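Long-range contacts in outer membrane protein Omp121 (Bacteroides thetaiotaomicron, PDB 5FQ8), which probably acts as a TonB-dependent transporter, a plugged beta barrel that carries substrates across the outer membrane, and binds calcium: residues Trp722-Asn727 and Asn800-Gly805; Ser413-Pro418 and Gln446-Ile451; Gln927-Ser932 and Phe978-Lys983; Ala303-Phe308 and Leu390-Leu395. All coordinates share one frame; numbering follows the deposited sequence.

Contact 1: Trp722-Asn727 and Asn800-Gly805; sequences WNFTKN and NKYQMG
Strands 716-731 and 802-812 run antiparallel, their local axes 4.8 Å apart at closest and 169° from each other, as adjoining staves of the TonB-dependent receptor's transmembrane barrel. Asn723 with Gly805 and Thr725 with Gln803 form hydrogen-bonded pairs, each closed by two nearly straight N-H...O bonds; the bond from Thr725 N to Gln803 O measures 2.9 Å. Between them lies the non-hydrogen-bonded pair Phe724-Met804.

Trp722, reaching out with CG anti to its backbone N, makes a Met-aromatic contact: Met804 SD lies 3.6 Å from NE1 and approaches the indole obliquely. Met804 CG takes the crowded position between backbone N and carbonyl carbon, and beyond it the chain is extended, which carries the sulfur across to Trp722. Phe724 lies beside this pair, with CD1 4.1 Å from Met804 CB, while its CE1 meets Tyr802 CD1 at 4.2 Å, the two side chains crossing at about a right angle. On the other face Thr725 and Gln803 lie side by side, and Thr725 OG1 is hydrogen-bonded to Gly70 N of the plug, so this face looks into the barrel.

At the start of strand 802-812 a classic beta bulge sets Lys801 and Tyr802 together opposite Gln825. There a water accepts a hydrogen bond from Asn727 N at 2.7 Å and donates a weak one to Asn800 O.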
loop_
_atom_site.group_PDB
_atom_site.type_symbol
_atom_site.label_atom_id
_atom_site.label_comp_id
_atom_site.label_asym_id
_atom_site.label_seq_id
_atom_site.Cartn_x
_atom_site.Cartn_y
_atom_site.Cartn_z
ATOM N N TRP B 722 -33.117 41.433 13.373
ATOM C CA TRP B 722 -33.361 41.099 11.978
ATOM C C TRP B 722 -32.124 41.488 11.194
ATOM O O TRP B 722 -31.672 42.630 11.288
ATOM C CB TRP B 722 -34.592 41.833 11.463
ATOM C CG TRP B 722 -34.971 41.546 10.065
ATOM C CD1 TRP B 722 -35.694 40.496 9.622
ATOM C CD2 TRP B 722 -34.692 42.355 8.921
ATOM N NE1 TRP B 722 -35.873 40.579 8.269
ATOM C CE2 TRP B 722 -35.266 41.719 7.814
ATOM C CE3 TRP B 722 -34.006 43.551 8.726
ATOM C CZ2 TRP B 722 -35.173 42.239 6.523
ATOM C CZ3 TRP B 722 -33.914 44.065 7.451
ATOM C CH2 TRP B 722 -34.495 43.413 6.366
ATOM N N ASN B 723 -31.566 40.544 10.447
ATOM C CA ASN B 723 -30.388 40.810 9.631
ATOM C C ASN B 723 -30.646 40.383 8.192
ATOM O O ASN B 723 -31.320 39.380 7.949
ATOM C CB ASN B 723 -29.160 40.100 10.215
ATOM C CG ASN B 723 -29.333 38.605 10.299
ATOM O OD1 ASN B 723 -28.858 37.884 9.441
ATOM N ND2 ASN B 723 -30.011 38.132 11.334
ATOM N N PHE B 724 -30.119 41.146 7.237
ATOM C CA PHE B 724 -30.440 40.929 5.829
ATOM C C PHE B 724 -29.195 41.047 4.964
ATOM O O PHE B 724 -28.467 42.037 5.049
ATOM C CB PHE B 724 -31.507 41.931 5.370
ATOM C CG PHE B 724 -31.872 41.831 3.918
ATOM C CD1 PHE B 724 -32.867 40.977 3.504
ATOM C CD2 PHE B 724 -31.247 42.629 2.981
ATOM C CE1 PHE B 724 -33.204 40.892 2.180
ATOM C CE2 PHE B 724 -31.580 42.554 1.663
ATOM C CZ PHE B 724 -32.561 41.685 1.258
ATOM N N THR B 725 -28.970 40.037 4.126
ATOM C CA THR B 725 -27.845 39.989 3.199
ATOM C C THR B 725 -28.357 39.734 1.791
ATOM O O THR B 725 -29.144 38.811 1.573
ATOM C CB THR B 725 -26.843 38.881 3.568
ATOM O OG1 THR B 725 -26.362 39.046 4.907
ATOM C CG2 THR B 725 -25.668 38.900 2.624
ATOM N N LYS B 726 -27.898 40.532 0.835
ATOM C CA LYS B 726 -28.154 40.271 -0.579
ATOM C C LYS B 726 -26.857 40.502 -1.330
ATOM O O LYS B 726 -26.357 41.626 -1.361
ATOM C CB LYS B 726 -29.268 41.162 -1.124
ATOM C CG LYS B 726 -29.823 40.731 -2.465
ATOM C CD LYS B 726 -31.000 41.578 -2.884
ATOM C CE LYS B 726 -31.468 41.229 -4.270
ATOM N NZ LYS B 726 -32.836 41.721 -4.548
ATOM N N ASN B 727 -26.307 39.441 -1.915
ATOM C CA ASN B 727 -25.042 39.505 -2.634
ATOM C C ASN B 727 -25.267 39.279 -4.116
ATOM O O ASN B 727 -26.021 38.388 -4.509
ATOM C CB ASN B 727 -24.040 38.481 -2.105
ATOM C CG ASN B 727 -22.670 38.621 -2.751
ATOM O OD1 ASN B 727 -21.961 39.592 -2.514
ATOM N ND2 ASN B 727 -22.292 37.643 -3.567
ATOM N N ASN B 800 -27.935 31.799 -3.403
ATOM C CA ASN B 800 -29.147 32.373 -2.839
ATOM C C ASN B 800 -29.368 33.776 -3.383
ATOM O O ASN B 800 -28.442 34.586 -3.442
ATOM C CB ASN B 800 -29.030 32.443 -1.321
ATOM C CG ASN B 800 -29.032 31.099 -0.673
ATOM O OD1 ASN B 800 -28.307 30.873 0.278
ATOM N ND2 ASN B 800 -29.835 30.196 -1.174
ATOM N N LYS B 801 -30.609 34.080 -3.750
ATOM C CA LYS B 801 -30.893 35.433 -4.204
ATOM C C LYS B 801 -30.843 36.418 -3.055
ATOM O O LYS B 801 -30.488 37.583 -3.256
ATOM C CB LYS B 801 -32.248 35.485 -4.900
ATOM C CG LYS B 801 -32.290 34.710 -6.207
ATOM C CD LYS B 801 -31.425 35.367 -7.275
ATOM C CE LYS B 801 -31.080 34.385 -8.384
ATOM N NZ LYS B 801 -32.281 33.706 -8.900
ATOM N N TYR B 802 -31.190 35.966 -1.851
ATOM C CA TYR B 802 -31.014 36.740 -0.631
ATOM C C TYR B 802 -30.995 35.788 0.549
ATOM O O TYR B 802 -31.448 34.646 0.454
ATOM C CB TYR B 802 -32.109 37.792 -0.467
ATOM C CG TYR B 802 -33.515 37.268 -0.261
ATOM C CD1 TYR B 802 -33.997 36.978 1.010
ATOM C CD2 TYR B 802 -34.379 37.119 -1.330
ATOM C CE1 TYR B 802 -35.291 36.528 1.203
ATOM C CE2 TYR B 802 -35.670 36.673 -1.149
ATOM C CZ TYR B 802 -36.127 36.384 0.117
ATOM O OH TYR B 802 -37.420 35.936 0.287
ATOM N N GLN B 803 -30.457 36.270 1.662
ATOM C CA GLN B 803 -30.414 35.509 2.900
ATOM C C GLN B 803 -30.820 36.422 4.042
ATOM O O GLN B 803 -30.523 37.616 4.025
ATOM C CB GLN B 803 -29.013 34.934 3.193
ATOM C CG GLN B 803 -28.230 34.446 1.978
ATOM C CD GLN B 803 -26.745 34.313 2.239
ATOM O OE1 GLN B 803 -26.327 33.563 3.110
ATOM N NE2 GLN B 803 -25.943 35.051 1.487
ATOM N N MET B 804 -31.475 35.857 5.047
ATOM C CA MET B 804 -31.773 36.684 6.204
ATOM C C MET B 804 -32.120 35.805 7.394
ATOM O O MET B 804 -32.376 34.606 7.251
ATOM C CB MET B 804 -32.908 37.658 5.913
ATOM C CG MET B 804 -34.266 37.036 5.865
ATOM S SD MET B 804 -35.488 38.270 5.473
ATOM C CE MET B 804 -36.969 37.348 5.810
ATOM N N GLY B 805 -32.116 36.430 8.568
ATOM C CA GLY B 805 -32.450 35.757 9.812
ATOM C C GLY B 805 -33.153 36.691 10.767
ATOM O O GLY B 805 -32.918 37.900 10.763
HETATM O O HOH W 1 -27.101 36.900 -1.364
#

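Contact 2: Ser413-Pro418 and Gln446-Ile451; sequences SDKGKP and QYSEQI
Main-chain hydrogen bonding carries most of this contact between antiparallel barrel strands 398-417 and 446-469. Ser413-Gln450, Lys415-Ser448 and Lys417-Gln446 are hydrogen-bonded pairs with two bonds each, among them Ser448 N to Lys415 O at 3.0 Å, nearly along the C=O axis. CA-H...O contacts fill in at the alternate positions, as from Gly416 CA to Gln446 O at 3.2 Å.

The polar side chains of one face gather around Asp414 OD1. Tyr447, its CG anti to the backbone N (chi1 173°), leans toward the facing strand, with Gly416 CA at the ring's edge, and brings OH to 2.8 Å from Asp414 OD1, a weak hydrogen bond at best, since another acceptor lies within reach of the hydroxyl; carboxylate and ring planes are 29° apart. A phenylalanine at Tyr447 would lose that hydroxyl and would probably leave Asp414 OD1 more poorly compensated. The second subunit lies against this face, its Gln516 packing on Tyr447.

The opposite face's polar ends turn elsewhere: Lys417 CE lies 3.5 Å from Gln446 OE1, but its NZ salt-bridges Glu443, Gln446 NE2 is hydrogen-bonded to Glu493 OE2, and Lys415 NZ reaches Tyr124 OH of the plug.

Like charges also meet, Asp414 and Glu449 lying side by side with carboxylate planes 71° apart. Two acids so placed would probably raise the pKa of one, and Gln412 NE2, hydrogen-bonded to Asp414 OD2, may ease the repulsion.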
loop_
_atom_site.group_PDB
_atom_site.type_symbol
_atom_site.label_atom_id
_atom_site.label_comp_id
_atom_site.label_asym_id
_atom_site.label_seq_id
_atom_site.Cartn_x
_atom_site.Cartn_y
_atom_site.Cartn_z
ATOM N N SER B 413 -6.005 7.944 8.544
ATOM C CA SER B 413 -7.230 7.344 8.039
ATOM C C SER B 413 -7.097 5.835 7.939
ATOM O O SER B 413 -6.013 5.313 7.712
ATOM C CB SER B 413 -7.561 7.914 6.667
ATOM O OG SER B 413 -7.273 9.295 6.608
ATOM N N ASP B 414 -8.206 5.130 8.107
ATOM C CA ASP B 414 -8.217 3.676 7.940
ATOM C C ASP B 414 -9.560 3.258 7.352
ATOM O O ASP B 414 -10.568 3.257 8.060
ATOM C CB ASP B 414 -7.963 2.959 9.271
ATOM C CG ASP B 414 -6.531 3.093 9.758
ATOM O OD1 ASP B 414 -5.679 2.264 9.381
ATOM O OD2 ASP B 414 -6.268 4.027 10.537
ATOM N N LYS B 415 -9.579 2.872 6.077
ATOM C CA LYS B 415 -10.804 2.445 5.413
ATOM C C LYS B 415 -10.657 1.012 4.931
ATOM O O LYS B 415 -9.583 0.614 4.486
ATOM C CB LYS B 415 -11.165 3.349 4.233
ATOM C CG LYS B 415 -10.570 4.719 4.286
ATOM C CD LYS B 415 -10.817 5.455 3.008
ATOM C CE LYS B 415 -9.922 6.679 2.894
ATOM N NZ LYS B 415 -10.165 7.693 3.964
ATOM N N GLY B 416 -11.739 0.240 5.021
ATOM C CA GLY B 416 -11.713 -1.135 4.562
ATOM C C GLY B 416 -13.093 -1.654 4.238
ATOM O O GLY B 416 -14.091 -1.193 4.792
ATOM N N LYS B 417 -13.143 -2.635 3.348
ATOM C CA LYS B 417 -14.367 -3.310 2.963
ATOM C C LYS B 417 -14.062 -4.770 2.671
ATOM O O LYS B 417 -12.974 -5.087 2.181
ATOM C CB LYS B 417 -15.005 -2.651 1.738
ATOM C CG LYS B 417 -14.161 -2.571 0.501
ATOM C CD LYS B 417 -14.756 -1.550 -0.432
ATOM C CE LYS B 417 -14.251 -1.694 -1.844
ATOM N NZ LYS B 417 -14.739 -2.954 -2.474
ATOM N N PRO B 418 -15.003 -5.673 2.936
ATOM C CA PRO B 418 -14.695 -7.101 2.885
ATOM C C PRO B 418 -14.560 -7.619 1.468
ATOM O O PRO B 418 -14.973 -6.998 0.490
ATOM C CB PRO B 418 -15.897 -7.753 3.572
ATOM C CG PRO B 418 -16.680 -6.664 4.158
ATOM C CD PRO B 418 -16.385 -5.445 3.364
ATOM N N GLN B 446 -10.608 -4.506 0.195
ATOM C CA GLN B 446 -9.661 -3.418 0.040
ATOM C C GLN B 446 -9.407 -2.835 1.412
ATOM O O GLN B 446 -10.287 -2.851 2.267
ATOM C CB GLN B 446 -10.200 -2.363 -0.910
ATOM C CG GLN B 446 -9.297 -1.201 -1.110
ATOM C CD GLN B 446 -9.945 -0.139 -1.943
ATOM O OE1 GLN B 446 -11.164 -0.065 -2.019
ATOM N NE2 GLN B 446 -9.139 0.673 -2.598
ATOM N N TYR B 447 -8.193 -2.354 1.622
ATOM C CA TYR B 447 -7.831 -1.747 2.893
ATOM C C TYR B 447 -6.745 -0.725 2.645
ATOM O O TYR B 447 -5.705 -1.057 2.082
ATOM C CB TYR B 447 -7.353 -2.786 3.886
ATOM C CG TYR B 447 -6.809 -2.157 5.134
ATOM C CD1 TYR B 447 -7.660 -1.654 6.090
ATOM C CD2 TYR B 447 -5.445 -2.043 5.349
ATOM C CE1 TYR B 447 -7.177 -1.074 7.232
ATOM C CE2 TYR B 447 -4.951 -1.457 6.494
ATOM C CZ TYR B 447 -5.824 -0.969 7.432
ATOM O OH TYR B 447 -5.365 -0.375 8.584
ATOM N N SER B 448 -6.968 0.501 3.084
ATOM C CA SER B 448 -5.960 1.533 2.940
ATOM C C SER B 448 -5.757 2.241 4.270
ATOM O O SER B 448 -6.578 2.159 5.180
ATOM C CB SER B 448 -6.336 2.525 1.850
ATOM O OG SER B 448 -7.492 3.239 2.217
ATOM N N GLU B 449 -4.614 2.895 4.380
ATOM C CA GLU B 449 -4.257 3.680 5.543
ATOM C C GLU B 449 -3.453 4.863 5.052
ATOM O O GLU B 449 -2.653 4.728 4.131
ATOM C CB GLU B 449 -3.452 2.861 6.554
ATOM C CG GLU B 449 -2.872 3.684 7.675
ATOM C CD GLU B 449 -2.093 2.866 8.652
ATOM O OE1 GLU B 449 -2.642 1.877 9.154
ATOM O OE2 GLU B 449 -0.926 3.195 8.905
ATOM N N GLN B 450 -3.693 6.022 5.637
ATOM C CA GLN B 450 -2.959 7.221 5.273
ATOM C C GLN B 450 -2.623 7.985 6.539
ATOM O O GLN B 450 -3.425 8.029 7.464
ATOM C CB GLN B 450 -3.771 8.086 4.317
ATOM C CG GLN B 450 -3.032 9.293 3.841
ATOM C CD GLN B 450 -3.925 10.259 3.120
ATOM O OE1 GLN B 450 -4.986 9.886 2.639
ATOM N NE2 GLN B 450 -3.509 11.513 3.047
ATOM N N ILE B 451 -1.436 8.559 6.588
ATOM C CA ILE B 451 -1.008 9.350 7.726
ATOM C C ILE B 451 -0.643 10.709 7.181
ATOM O O ILE B 451 0.287 10.829 6.383
ATOM C CB ILE B 451 0.167 8.712 8.479
ATOM C CG1 ILE B 451 -0.299 7.516 9.281
ATOM C CG2 ILE B 451 0.805 9.693 9.414
ATOM C CD1 ILE B 451 0.721 7.039 10.181
#

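Contact 3: Gln927-Ser932 and Phe978-Lys983; sequences QAVKVS and FNLMVK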
loop_
_atom_site.group_PDB
_atom_site.type_symbol
_atom_site.label_atom_id
_atom_site.label_comp_id
_atom_site.label_asym_id
_atom_site.label_seq_id
_atom_site.Cartn_x
_atom_site.Cartn_y
_atom_site.Cartn_z
ATOM N N GLN B 927 -21.146 28.835 43.023
ATOM C CA GLN B 927 -21.266 30.267 42.797
ATOM C C GLN B 927 -22.414 30.624 41.865
ATOM O O GLN B 927 -23.001 31.699 41.992
ATOM C CB GLN B 927 -19.959 30.799 42.231
ATOM C CG GLN B 927 -18.837 30.664 43.199
ATOM C CD GLN B 927 -18.987 31.621 44.351
ATOM O OE1 GLN B 927 -19.118 32.825 44.149
ATOM N NE2 GLN B 927 -18.995 31.094 45.569
ATOM N N ALA B 928 -22.716 29.758 40.904
ATOM C CA ALA B 928 -23.814 29.936 39.968
ATOM C C ALA B 928 -24.249 28.559 39.518
ATOM O O ALA B 928 -23.494 27.601 39.631
ATOM C CB ALA B 928 -23.415 30.787 38.767
ATOM N N VAL B 929 -25.487 28.458 39.060
ATOM C CA VAL B 929 -26.009 27.231 38.473
ATOM C C VAL B 929 -27.003 27.624 37.397
ATOM O O VAL B 929 -27.961 28.347 37.680
ATOM C CB VAL B 929 -26.691 26.316 39.503
ATOM C CG1 VAL B 929 -27.408 25.209 38.782
ATOM C CG2 VAL B 929 -25.699 25.736 40.448
ATOM N N LYS B 930 -26.787 27.162 36.166
ATOM C CA LYS B 930 -27.720 27.411 35.073
ATOM C C LYS B 930 -28.043 26.095 34.395
ATOM O O LYS B 930 -27.176 25.496 33.762
ATOM C CB LYS B 930 -27.162 28.407 34.060
ATOM C CG LYS B 930 -28.141 28.688 32.929
ATOM C CD LYS B 930 -27.577 29.568 31.832
ATOM C CE LYS B 930 -27.679 31.029 32.165
ATOM N NZ LYS B 930 -27.728 31.877 30.952
ATOM N N VAL B 931 -29.261 25.636 34.539
ATOM C CA VAL B 931 -29.761 24.552 33.707
ATOM C C VAL B 931 -30.197 25.147 32.378
ATOM O O VAL B 931 -30.558 26.323 32.300
ATOM C CB VAL B 931 -30.906 23.809 34.418
ATOM C CG1 VAL B 931 -31.480 22.737 33.541
ATOM C CG2 VAL B 931 -30.393 23.175 35.662
ATOM N N SER B 932 -30.124 24.349 31.315
ATOM C CA SER B 932 -30.388 24.833 29.969
ATOM C C SER B 932 -30.953 23.705 29.133
ATOM O O SER B 932 -30.377 22.623 29.094
ATOM C CB SER B 932 -29.114 25.363 29.319
ATOM O OG SER B 932 -29.431 26.136 28.188
ATOM N N PHE B 978 -29.943 18.913 26.858
ATOM C CA PHE B 978 -29.836 19.633 28.117
ATOM C C PHE B 978 -28.378 19.942 28.418
ATOM O O PHE B 978 -27.477 19.265 27.945
ATOM C CB PHE B 978 -30.423 18.833 29.278
ATOM C CG PHE B 978 -31.902 18.676 29.203
ATOM C CD1 PHE B 978 -32.729 19.774 29.337
ATOM C CD2 PHE B 978 -32.465 17.439 28.999
ATOM C CE1 PHE B 978 -34.095 19.644 29.264
ATOM C CE2 PHE B 978 -33.829 17.294 28.924
ATOM C CZ PHE B 978 -34.651 18.402 29.055
ATOM N N ASN B 979 -28.156 20.975 29.225
ATOM C CA ASN B 979 -26.818 21.362 29.650
ATOM C C ASN B 979 -26.881 21.882 31.074
ATOM O O ASN B 979 -27.752 22.686 31.405
ATOM C CB ASN B 979 -26.222 22.441 28.750
ATOM C CG ASN B 979 -24.822 22.856 29.186
ATOM O OD1 ASN B 979 -23.967 22.014 29.425
ATOM N ND2 ASN B 979 -24.586 24.153 29.283
ATOM N N LEU B 980 -25.951 21.436 31.906
ATOM C CA LEU B 980 -25.833 21.895 33.279
ATOM C C LEU B 980 -24.551 22.691 33.413
ATOM O O LEU B 980 -23.493 22.232 32.996
ATOM C CB LEU B 980 -25.847 20.713 34.237
ATOM C CG LEU B 980 -25.683 21.020 35.713
ATOM C CD1 LEU B 980 -26.547 22.181 36.061
ATOM C CD2 LEU B 980 -26.064 19.824 36.557
ATOM N N MET B 981 -24.648 23.891 33.961
ATOM C CA MET B 981 -23.493 24.738 34.203
ATOM C C MET B 981 -23.362 24.968 35.696
ATOM O O MET B 981 -24.357 25.156 36.386
ATOM C CB MET B 981 -23.615 26.049 33.481
ATOM C CG MET B 981 -22.386 26.880 33.529
ATOM S SD MET B 981 -22.413 28.121 34.783
ATOM C CE MET B 981 -21.707 29.483 33.891
ATOM N N VAL B 982 -22.138 24.905 36.200
ATOM C CA VAL B 982 -21.884 24.882 37.634
ATOM C C VAL B 982 -20.626 25.678 37.913
ATOM O O VAL B 982 -19.523 25.190 37.676
ATOM C CB VAL B 982 -21.719 23.440 38.144
ATOM C CG1 VAL B 982 -21.433 23.446 39.601
ATOM C CG2 VAL B 982 -22.947 22.605 37.853
ATOM N N LYS B 983 -20.758 26.900 38.401
ATOM C CA LYS B 983 -19.580 27.677 38.757
ATOM C C LYS B 983 -19.155 27.361 40.184
ATOM O O LYS B 983 -19.990 27.216 41.075
ATOM C CB LYS B 983 -19.841 29.173 38.604
ATOM C CG LYS B 983 -19.150 29.813 37.407
ATOM C CD LYS B 983 -19.171 31.336 37.483
ATOM C CE LYS B 983 -18.426 31.997 36.322
ATOM N NZ LYS B 983 -19.150 31.858 35.023
#
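Leu980 holds CG anti to its backbone N (chi1 178°), and a chi2 of 45° swings CD1 toward the facing strand. Val929 sets CG1 anti to its own N (chi1 170°), and Val931, in a similar rotamer, turns CG2 anti to the carbonyl carbon. The leucine methyl is thereby offered to one branch of each valine: CD1 of Leu980 lies 4.0 Å from Val931 CG2 and 4.2 Å from Val929 CG1, the leucine side chain crossing both valines obliquely. Phe978 continues this apolar face on the protein surface. Its CG is anti to the carbonyl carbon, and CD1 comes 3.7 Å from Ser932 O, which sits at the ring's edge. A bound detergent molecule, C8E, lies about 7 Å from the Phe978 side chain, consistent with a face turned to lipid.

Strand 973-983 is the last of the barrel, and while it pairs here antiparallel with strand 928-941 its other edge bonds to strand 177-188, so that the end of the chain closes the cylinder.

Lys930 and Met981 form a hydrogen-bonded pair, with Met981 N 3.0 Å from Lys930 O and Lys930 N 3.2 Å from Met981 O; in each case the donor sits above the carbonyl plane. Asn979 N reaches Ser932 O at 2.8 Å in the carbonyl plane, whereas the return bond from Ser932 N is weak. Met981 bends at chi2 away from the partner strand and packs on Glu178 and Asn180. Beyond Ala928, Gln927 N donates to Lys983 O across 2.8 Å.

Contact 4: Ala303-Phe308 and Leu390-Leu395; sequences AGALTF and LDYEFL
A tight hairpin joins strands 289-303 and 306-320 of the barrel through a type II' turn from Ala303 to Leu306, with Gly304 at the positive-phi position, and strand 376-394 runs antiparallel along its second arm. Leu306, just past the turn, carries the side-chain packing. Its CB meets the edge of the Tyr392 ring, 3.9 Å from CD1 and in the ring plane, the two side chains crossing at about a right angle. With CG anti to the backbone N, the branch point comes to 3.8 Å from Leu390 CD1. At the tip, CD1 of Leu306 touches Leu390 CD1 at 3.7 Å and Tyr392 CD1 at 4.1 Å, while CD2 stays 4.0 Å from the same Leu390 methyl. Ile177 of the second subunit also packs on Leu306. An alanine here would remove the branched tip and would probably loosen the packing of Leu390 CD1 and of the subunit interface.

Thr307 and Asp391 form a hydrogen-bonded pair on the other face, where Asp391 OD1 is held by Thr401 OG1; Thr307 N lies 2.7 Å from Asp391 O. Nearer the turn, Glu393 N donates to Ala305 O at 3.2 Å, its nitrogen sitting above the carbonyl plane.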
loop_
_atom_site.group_PDB
_atom_site.type_symbol
_atom_site.label_atom_id
_atom_site.label_comp_id
_atom_site.label_asym_id
_atom_site.label_seq_id
_atom_site.Cartn_x
_atom_site.Cartn_y
_atom_site.Cartn_z
ATOM N N ALA B 303 6.029 41.782 34.425
ATOM C CA ALA B 303 7.102 42.131 35.343
ATOM C C ALA B 303 7.702 43.413 34.785
ATOM O O ALA B 303 8.627 43.386 33.978
ATOM C CB ALA B 303 8.121 41.018 35.465
ATOM N N GLY B 304 7.155 44.539 35.200
ATOM C CA GLY B 304 7.690 45.795 34.744
ATOM C C GLY B 304 7.101 46.170 33.410
ATOM O O GLY B 304 5.895 46.030 33.201
ATOM N N ALA B 305 7.943 46.643 32.500
ATOM C CA ALA B 305 7.485 46.927 31.153
ATOM C C ALA B 305 7.316 45.667 30.320
ATOM O O ALA B 305 6.682 45.723 29.269
ATOM C CB ALA B 305 8.453 47.875 30.462
ATOM N N LEU B 306 7.857 44.539 30.764
ATOM C CA LEU B 306 7.838 43.319 29.980
ATOM C C LEU B 306 6.611 42.494 30.306
ATOM O O LEU B 306 6.220 42.375 31.463
ATOM C CB LEU B 306 9.090 42.484 30.234
ATOM C CG LEU B 306 9.257 41.247 29.348
ATOM C CD1 LEU B 306 10.567 41.348 28.635
ATOM C CD2 LEU B 306 9.192 39.961 30.146
ATOM N N THR B 307 6.014 41.916 29.274
ATOM C CA THR B 307 4.921 40.968 29.433
ATOM C C THR B 307 5.199 39.769 28.546
ATOM O O THR B 307 5.401 39.922 27.341
ATOM C CB THR B 307 3.579 41.600 29.075
ATOM O OG1 THR B 307 3.541 42.930 29.589
ATOM C CG2 THR B 307 2.460 40.807 29.681
ATOM N N PHE B 308 5.233 38.586 29.144
ATOM C CA PHE B 308 5.385 37.351 28.397
ATOM C C PHE B 308 4.174 36.475 28.670
ATOM O O PHE B 308 3.832 36.212 29.823
ATOM C CB PHE B 308 6.699 36.640 28.742
ATOM C CG PHE B 308 6.794 36.161 30.155
ATOM C CD1 PHE B 308 7.310 36.978 31.145
ATOM C CD2 PHE B 308 6.401 34.879 30.486
ATOM C CE1 PHE B 308 7.408 36.532 32.439
ATOM C CE2 PHE B 308 6.487 34.423 31.766
ATOM C CZ PHE B 308 6.997 35.250 32.757
ATOM N N LEU B 390 5.771 38.178 23.438
ATOM C CA LEU B 390 6.609 39.002 24.301
ATOM C C LEU B 390 6.262 40.450 24.011
ATOM O O LEU B 390 6.542 40.944 22.917
ATOM C CB LEU B 390 8.089 38.747 24.040
ATOM C CG LEU B 390 9.065 39.515 24.904
ATOM C CD1 LEU B 390 8.811 39.078 26.299
ATOM C CD2 LEU B 390 10.478 39.205 24.515
ATOM N N ASP B 391 5.649 41.120 24.979
ATOM C CA ASP B 391 5.352 42.539 24.876
ATOM C C ASP B 391 6.323 43.317 25.745
ATOM O O ASP B 391 6.600 42.922 26.874
ATOM C CB ASP B 391 3.927 42.838 25.327
ATOM C CG ASP B 391 2.900 42.346 24.357
ATOM O OD1 ASP B 391 2.775 42.941 23.270
ATOM O OD2 ASP B 391 2.206 41.373 24.698
ATOM N N TYR B 392 6.834 44.425 25.225
ATOM C CA TYR B 392 7.739 45.261 26.005
ATOM C C TYR B 392 7.495 46.720 25.659
ATOM O O TYR B 392 7.776 47.148 24.540
ATOM C CB TYR B 392 9.188 44.883 25.751
ATOM C CG TYR B 392 10.165 45.647 26.596
ATOM C CD1 TYR B 392 10.332 45.340 27.934
ATOM C CD2 TYR B 392 10.928 46.673 26.055
ATOM C CE1 TYR B 392 11.216 46.036 28.711
ATOM C CE2 TYR B 392 11.823 47.370 26.824
ATOM C CZ TYR B 392 11.959 47.046 28.151
ATOM O OH TYR B 392 12.839 47.725 28.948
ATOM N N GLU B 393 7.004 47.486 26.629
ATOM C CA GLU B 393 6.741 48.906 26.442
ATOM C C GLU B 393 7.976 49.716 26.806
ATOM O O GLU B 393 8.650 49.425 27.791
ATOM C CB GLU B 393 5.538 49.322 27.290
ATOM C CG GLU B 393 4.267 48.573 26.918
ATOM C CD GLU B 393 3.136 48.760 27.894
ATOM O OE1 GLU B 393 3.313 49.506 28.875
ATOM O OE2 GLU B 393 2.064 48.155 27.680
ATOM N N PHE B 394 8.291 50.718 25.990
ATOM C CA PHE B 394 9.487 51.513 26.231
ATOM C C PHE B 394 9.292 52.935 25.729
ATOM O O PHE B 394 8.595 53.170 24.742
ATOM C CB PHE B 394 10.713 50.907 25.558
ATOM C CG PHE B 394 10.625 50.863 24.060
ATOM C CD1 PHE B 394 9.931 49.843 23.427
ATOM C CD2 PHE B 394 11.244 51.829 23.286
ATOM C CE1 PHE B 394 9.847 49.794 22.063
ATOM C CE2 PHE B 394 11.164 51.787 21.917
ATOM C CZ PHE B 394 10.466 50.763 21.304
ATOM N N LEU B 395 9.936 53.876 26.420
ATOM C CA LEU B 395 9.937 55.298 26.061
ATOM C C LEU B 395 8.521 55.858 25.929
ATOM O O LEU B 395 8.163 56.483 24.930
ATOM C CB LEU B 395 10.738 55.541 24.785
ATOM C CG LEU B 395 12.199 55.125 24.908
ATOM C CD1 LEU B 395 12.894 55.208 23.571
ATOM C CD2 LEU B 395 12.894 56.002 25.922
#

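All four contacts join antiparallel neighbours in the barrel wall, but none touches another. Contacts 1 and 3 are the nearest pair, centres about 35 Å and closest atoms about 21 Å apart, whereas contacts 2 and 4 lie about 52 Å apart between centres although strands 376-394 and 398-417 are adjacent. Those two contacts both meet the second subunit, at widely separated points of its interface. Contacts 1 and 2 sit on opposite sides of the chain's centre and each reaches the plug. The metal sites are remote from all four; lipid comes closest at contact 4, where the Leu390 side chain is about 5 Å from a bound 3-decanoyloxypropyl decanoate.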